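2S Albumin protein (Dolichos, PDB 6IX1) probably serves as a seed storage protein and, as a hemopexin-type propeller, may bind small ligands, though its function is not established. Local coordinates at residues Y24-Y29 / I38-R43; R9-Y14 / I84-G89. One frame throughout, in Å; residues are numbered along the deposited sequence.

Interaction 1 (Y24-Y29 / I38-R43); sequences YVRVYY and ILTNLR
Two backbone N-H groups grip the carbonyl oxygen of Arg26, both donating hydrogen bonds from the edge strand beside it. The shorter bond runs from Leu39 N to Arg26 O, 2.8 Å. Thr40 N reaches the same Arg26 O at 3.1 Å, in the carbonyl plane on a lone pair (C=O...N angle 133°). Two successive residues facing one partner make a classic beta bulge.

The bulge turns Leu39 and Thr40 so that both reach the Arg26 side chain. That chain runs out extended, then bends at chi3 (53°), which lets Arg26 NH2 donate a hydrogen bond to Thr40 OG1 at 2.9 Å, near the guanidinium plane. Leu39 CB lies over one guanidinium face, offset toward its rim, while the leucine's CD1 rests on Tyr28 CB. Arginine suits this place because its several N-H groups serve different partners: NH1 forms a salt bridge with Glu15 on strand 15-20.

In the hemopexin-type propeller this is the outer hairpin of a four-stranded antiparallel blade, strand 37-44 being its edge. Tyr24 and Arg43 continue the pairing beyond a second register shift: Tyr24 N gives a bond of 2.8 Å to Arg43 O, and Arg43 N returns one to Tyr24 O at 3.0 Å. Their side chains run side by side, pointing the same way, with ring and guanidinium planes 27° apart. Arg43 NH1 makes a weak bond to Tyr24 OH, while its NE is held by Ser47. A water at the in-plane edge of the tyrosine ring links Tyr24 OH (3.2 Å) with Thr40 OG1 (3.1 Å), so threonine offers a hydroxyl to arginine and water, and its methyl CG2 lies against the hydroxyl end of Tyr24. Val25 CG1 meets Leu42 CD1 at 4.1 Å, an apolar touch.

Interaction 2 (R9-Y14 / I84-G89); sequences RSSRAY and IDYAPG
Tyr86 carries the close-packed half of this contact, its ring buried and met by those of Phe8 and Tyr17. CG sits in the crowded position between backbone N and carbonyl carbon (chi1 55°), and the ring reaches across to the loop 9-14. Ser11 N donates to Tyr86 OH at 2.9 Å, arriving at the ring edge in its plane. Ser10 shapes the donor's loop: its OG accepts from Arg12 N at 2.9 Å, an ST turn that a short hydroxyl side chain makes easily.

The contact joins neighbouring blades of the propeller, the loop after innermost strand 6-9 of one meeting the chain as it leaves strand 80-85 of the next, where Asp85 OD1 takes Ala87 N in an Asx turn. A phenylalanine here, in place of Tyr86, would lose the acceptor of Ser11 N and would probably loosen this tie between the blades.

Pro88, with Tyr17 and Ser71 beside it, marks the boundary. The loose side belongs to exposed Arg12 and Gly89. Arg12 bends at chi2 (-67°), laying its guanidinium face over the proline's compact apolar ring without a hydrogen bond. Glycine suits position 89, where phi is positive and a CB would crowd Arg12 NH2.

How the interactions relate
The centres of the two contacts lie 12 Å apart, and both draw on the blade built from strands 6-9, 15-20, 23-28 and 37-44. Interaction 1 ties together the two outer strands of that blade; interaction 2 uses the turn between its two inner strands and carries it to the following blade, which contains strand 80-85. Along the chain the order is 9-14, 24-29, 38-43, 84-89, so the local hairpin falls between the two partners of the longer-range contact. They touch where Tyr29 N probably bonds to Tyr14 O at 2.9 Å. One contact thus lies within the first blade, while the other joins it to the second.

Interaction 1 (Y24-Y29 / I38-R43)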
loop_
_atom_site.group_PDB
_atom_site.type_symbol
_atom_site.label_atom_id
_atom_site.label_comp_id
_atom_site.label_asym_id
_atom_site.label_seq_id
_atom_site.Cartn_x
_atom_site.Cartn_y
_atom_site.Cartn_z
ATOM N N TYR A 24 -0.752 3.415 13.266
ATOM C CA TYR A 24 -1.708 3.093 12.186
ATOM C C TYR A 24 -3.136 3.367 12.642
ATOM O O TYR A 24 -3.386 3.560 13.855
ATOM C CB TYR A 24 -1.567 1.623 11.770
ATOM C CG TYR A 24 -2.210 0.637 12.702
ATOM C CD1 TYR A 24 -1.671 0.314 13.900
ATOM C CD2 TYR A 24 -3.438 0.070 12.377
ATOM C CE1 TYR A 24 -2.367 -0.489 14.811
ATOM C CE2 TYR A 24 -4.100 -0.787 13.242
ATOM C CZ TYR A 24 -3.527 -1.110 14.455
ATOM O OH TYR A 24 -4.173 -1.917 15.331
ATOM N N VAL A 25 -4.056 3.403 11.687
ATOM C CA VAL A 25 -5.516 3.383 11.873
ATOM C C VAL A 25 -6.088 2.323 10.981
ATOM O O VAL A 25 -5.491 1.913 9.959
ATOM C CB VAL A 25 -6.227 4.721 11.659
ATOM C CG1 VAL A 25 -5.869 5.708 12.759
ATOM C CG2 VAL A 25 -6.018 5.238 10.286
ATOM N N ARG A 26 -7.250 1.833 11.336
ATOM C CA ARG A 26 -8.078 0.985 10.492
ATOM C C ARG A 26 -9.346 1.794 10.227
ATOM O O ARG A 26 -9.960 2.307 11.189
ATOM C CB ARG A 26 -8.400 -0.337 11.172
ATOM C CG ARG A 26 -9.281 -1.208 10.318
ATOM C CD ARG A 26 -9.310 -2.609 10.921
ATOM N NE ARG A 26 -9.674 -2.577 12.332
ATOM C CZ ARG A 26 -10.839 -2.727 12.897
ATOM N NH1 ARG A 26 -11.824 -3.217 12.263
ATOM N NH2 ARG A 26 -10.862 -2.489 14.174
ATOM N N VAL A 27 -9.749 1.971 8.983
ATOM C CA VAL A 27 -10.866 2.812 8.563
ATOM C C VAL A 27 -11.890 1.992 7.785
ATOM O O VAL A 27 -11.461 1.137 6.941
ATOM C CB VAL A 27 -10.279 3.984 7.710
ATOM C CG1 VAL A 27 -11.400 4.806 7.069
ATOM C CG2 VAL A 27 -9.373 4.908 8.520
ATOM N N TYR A 28 -13.156 2.279 8.027
ATOM C CA TYR A 28 -14.292 1.744 7.276
ATOM C C TYR A 28 -14.607 2.804 6.240
ATOM O O TYR A 28 -15.111 3.893 6.586
ATOM C CB TYR A 28 -15.443 1.531 8.270
ATOM C CG TYR A 28 -16.596 0.682 7.799
ATOM C CD1 TYR A 28 -16.386 -0.470 7.090
ATOM C CD2 TYR A 28 -17.873 0.898 8.338
ATOM C CE1 TYR A 28 -17.401 -1.368 6.859
ATOM C CE2 TYR A 28 -18.902 0.044 8.028
ATOM C CZ TYR A 28 -18.661 -1.136 7.375
ATOM O OH TYR A 28 -19.734 -1.988 7.105
ATOM N N TYR A 29 -14.294 2.539 4.983
ATOM C CA TYR A 29 -14.247 3.618 3.944
ATOM C C TYR A 29 -15.444 3.497 3.015
ATOM O O TYR A 29 -16.045 2.447 2.850
ATOM C CB TYR A 29 -12.902 3.680 3.206
ATOM C CG TYR A 29 -12.583 2.507 2.375
ATOM C CD1 TYR A 29 -12.037 1.363 2.911
ATOM C CD2 TYR A 29 -12.754 2.615 0.999
ATOM C CE1 TYR A 29 -11.712 0.302 2.102
ATOM C CE2 TYR A 29 -12.502 1.523 0.208
ATOM C CZ TYR A 29 -11.980 0.358 0.749
ATOM O OH TYR A 29 -11.722 -0.654 -0.139
ATOM N N ILE A 38 -13.351 5.864 11.407
ATOM C CA ILE A 38 -12.297 5.092 12.069
ATOM C C ILE A 38 -12.945 3.924 12.840
ATOM O O ILE A 38 -13.979 4.071 13.515
ATOM C CB ILE A 38 -11.520 6.040 13.011
ATOM C CG1 ILE A 38 -10.782 7.111 12.211
ATOM C CG2 ILE A 38 -10.611 5.214 13.900
ATOM C CD1 ILE A 38 -10.014 8.072 13.028
ATOM N N LEU A 39 -12.284 2.778 12.753
ATOM C CA LEU A 39 -12.569 1.569 13.512
ATOM C C LEU A 39 -11.500 1.309 14.567
ATOM O O LEU A 39 -11.811 0.792 15.630
ATOM C CB LEU A 39 -12.733 0.332 12.631
ATOM C CG LEU A 39 -13.835 0.406 11.600
ATOM C CD1 LEU A 39 -13.786 -0.789 10.693
ATOM C CD2 LEU A 39 -15.169 0.450 12.314
ATOM N N THR A 40 -10.235 1.527 14.203
ATOM C CA THR A 40 -9.131 1.491 15.235
ATOM C C THR A 40 -8.522 2.875 15.326
ATOM O O THR A 40 -7.946 3.335 14.321
ATOM C CB THR A 40 -8.032 0.464 14.901
ATOM O OG1 THR A 40 -8.631 -0.820 14.909
ATOM C CG2 THR A 40 -6.880 0.449 15.876
ATOM N N ASN A 41 -8.723 3.534 16.457
ATOM C CA ASN A 41 -8.111 4.828 16.740
ATOM C C ASN A 41 -6.574 4.690 16.643
ATOM O O ASN A 41 -5.995 3.657 16.932
ATOM C CB ASN A 41 -8.531 5.399 18.100
ATOM C CG ASN A 41 -9.845 6.142 18.078
ATOM O OD1 ASN A 41 -10.191 6.800 17.091
ATOM N ND2 ASN A 41 -10.545 6.083 19.203
ATOM N N LEU A 42 -5.923 5.808 16.312
ATOM C CA LEU A 42 -4.482 5.865 16.095
ATOM C C LEU A 42 -3.774 5.049 17.172
ATOM O O LEU A 42 -3.942 5.308 18.352
ATOM C CB LEU A 42 -3.979 7.285 16.090
ATOM C CG LEU A 42 -2.525 7.484 15.686
ATOM C CD1 LEU A 42 -2.281 7.140 14.241
ATOM C CD2 LEU A 42 -2.126 8.926 15.964
ATOM N N ARG A 43 -2.947 4.083 16.776
ATOM C CA ARG A 43 -2.370 3.049 17.662
ATOM C C ARG A 43 -0.984 2.766 17.188
ATOM O O ARG A 43 -0.770 2.683 15.974
ATOM C CB ARG A 43 -3.262 1.763 17.686
ATOM C CG ARG A 43 -2.883 0.634 18.595
ATOM C CD ARG A 43 -4.038 -0.361 18.496
ATOM N NE ARG A 43 -3.962 -1.450 19.443
ATOM C CZ ARG A 43 -4.677 -2.561 19.373
ATOM N NH1 ARG A 43 -5.485 -2.781 18.341
ATOM N NH2 ARG A 43 -4.490 -3.493 20.284
HETATM O O HOH W 1 -6.857 -3.260 14.156
#

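Interaction 2 (R9-Y14 / I84-G89)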
loop_
_atom_site.group_PDB
_atom_site.type_symbol
_atom_site.label_atom_id
_atom_site.label_comp_id
_atom_site.label_asym_id
_atom_site.label_seq_id
_atom_site.Cartn_x
_atom_site.Cartn_y
_atom_site.Cartn_z
ATOM N N ARG A 9 -5.472 -3.186 1.758
ATOM C CA ARG A 9 -6.888 -3.536 1.768
ATOM C C ARG A 9 -7.114 -4.765 2.638
ATOM O O ARG A 9 -6.471 -5.813 2.458
ATOM C CB ARG A 9 -7.309 -3.839 0.310
ATOM C CG ARG A 9 -8.752 -4.241 0.179
ATOM C CD ARG A 9 -9.187 -4.644 -1.190
ATOM N NE ARG A 9 -8.445 -5.773 -1.694
ATOM C CZ ARG A 9 -8.575 -6.224 -2.958
ATOM N NH1 ARG A 9 -9.294 -5.588 -3.831
ATOM N NH2 ARG A 9 -7.816 -7.265 -3.329
ATOM N N SER A 10 -8.031 -4.652 3.610
ATOM C CA SER A 10 -8.316 -5.776 4.488
ATOM C C SER A 10 -9.161 -6.811 3.741
ATOM O O SER A 10 -9.952 -6.509 2.863
ATOM C CB SER A 10 -9.092 -5.316 5.697
ATOM O OG SER A 10 -9.347 -6.408 6.527
ATOM N N SER A 11 -9.060 -8.061 4.226
ATOM C CA SER A 11 -10.084 -9.082 3.930
ATOM C C SER A 11 -11.504 -8.697 4.397
ATOM O O SER A 11 -12.464 -9.141 3.793
ATOM C CB SER A 11 -9.668 -10.399 4.535
ATOM O OG SER A 11 -9.610 -10.234 5.944
ATOM N N ARG A 12 -11.601 -7.796 5.353
ATOM C CA ARG A 12 -12.925 -7.333 5.828
ATOM C C ARG A 12 -13.461 -6.292 4.901
ATOM O O ARG A 12 -12.699 -5.303 4.581
ATOM C CB ARG A 12 -12.753 -6.804 7.247
ATOM C CG ARG A 12 -12.435 -7.899 8.271
ATOM C CD ARG A 12 -13.557 -8.859 8.487
ATOM N NE ARG A 12 -13.264 -9.940 9.309
ATOM C CZ ARG A 12 -13.476 -9.987 10.629
ATOM N NH1 ARG A 12 -13.838 -8.900 11.272
ATOM N NH2 ARG A 12 -13.285 -11.118 11.278
ATOM N N ALA A 13 -14.690 -6.407 4.465
ATOM C CA ALA A 13 -15.234 -5.542 3.427
ATOM C C ALA A 13 -15.104 -4.082 3.828
ATOM O O ALA A 13 -15.472 -3.655 4.930
ATOM C CB ALA A 13 -16.652 -5.907 3.098
ATOM N N TYR A 14 -14.591 -3.295 2.896
ATOM C CA TYR A 14 -14.489 -1.837 3.060
ATOM C C TYR A 14 -13.724 -1.405 4.299
ATOM O O TYR A 14 -13.937 -0.305 4.787
ATOM C CB TYR A 14 -15.834 -1.113 2.861
ATOM C CG TYR A 14 -16.273 -1.238 1.429
ATOM C CD1 TYR A 14 -15.785 -0.353 0.490
ATOM C CD2 TYR A 14 -17.104 -2.241 0.942
ATOM C CE1 TYR A 14 -16.050 -0.527 -0.864
ATOM C CE2 TYR A 14 -17.359 -2.435 -0.408
ATOM C CZ TYR A 14 -16.859 -1.541 -1.322
ATOM O OH TYR A 14 -17.126 -1.645 -2.669
ATOM N N ILE A 84 2.940 -11.439 6.729
ATOM C CA ILE A 84 2.179 -11.521 7.997
ATOM C C ILE A 84 0.784 -12.054 7.660
ATOM O O ILE A 84 0.188 -11.865 6.585
ATOM C CB ILE A 84 2.180 -10.182 8.753
ATOM C CG1 ILE A 84 1.285 -9.133 8.092
ATOM C CG2 ILE A 84 3.583 -9.711 8.885
ATOM C CD1 ILE A 84 1.077 -7.886 8.904
ATOM N N ASP A 85 0.191 -12.612 8.703
ATOM C CA ASP A 85 -1.288 -12.788 8.817
ATOM C C ASP A 85 -1.777 -11.749 9.831
ATOM O O ASP A 85 -1.279 -11.758 10.948
ATOM C CB ASP A 85 -1.664 -14.234 9.189
ATOM C CG ASP A 85 -3.178 -14.465 9.080
ATOM O OD1 ASP A 85 -3.938 -13.652 9.575
ATOM O OD2 ASP A 85 -3.565 -15.411 8.260
ATOM N N TYR A 86 -2.567 -10.770 9.413
ATOM C CA TYR A 86 -3.039 -9.673 10.287
ATOM C C TYR A 86 -4.342 -10.077 11.019
ATOM O O TYR A 86 -4.825 -9.257 11.849
ATOM C CB TYR A 86 -3.113 -8.337 9.547
ATOM C CG TYR A 86 -3.943 -8.370 8.304
ATOM C CD1 TYR A 86 -5.296 -8.088 8.389
ATOM C CD2 TYR A 86 -3.410 -8.646 7.054
ATOM C CE1 TYR A 86 -6.096 -8.160 7.268
ATOM C CE2 TYR A 86 -4.196 -8.733 5.934
ATOM C CZ TYR A 86 -5.537 -8.485 6.043
ATOM O OH TYR A 86 -6.342 -8.551 4.958
ATOM N N ALA A 87 -4.925 -11.248 10.757
ATOM C CA ALA A 87 -5.938 -11.894 11.652
ATOM C C ALA A 87 -6.994 -10.932 12.164
ATOM O O ALA A 87 -7.144 -10.748 13.376
ATOM C CB ALA A 87 -5.214 -12.680 12.756
ATOM N N PRO A 88 -7.815 -10.323 11.315
ATOM C CA PRO A 88 -8.781 -9.338 11.776
ATOM C C PRO A 88 -9.771 -9.904 12.782
ATOM O O PRO A 88 -10.159 -11.080 12.725
ATOM C CB PRO A 88 -9.531 -8.884 10.541
ATOM C CG PRO A 88 -8.813 -9.445 9.415
ATOM C CD PRO A 88 -7.871 -10.490 9.907
ATOM N N GLY A 89 -10.039 -9.085 13.766
ATOM C CA GLY A 89 -11.053 -9.436 14.790
ATOM C C GLY A 89 -10.475 -10.315 15.875
ATOM O O GLY A 89 -11.211 -10.724 16.714
#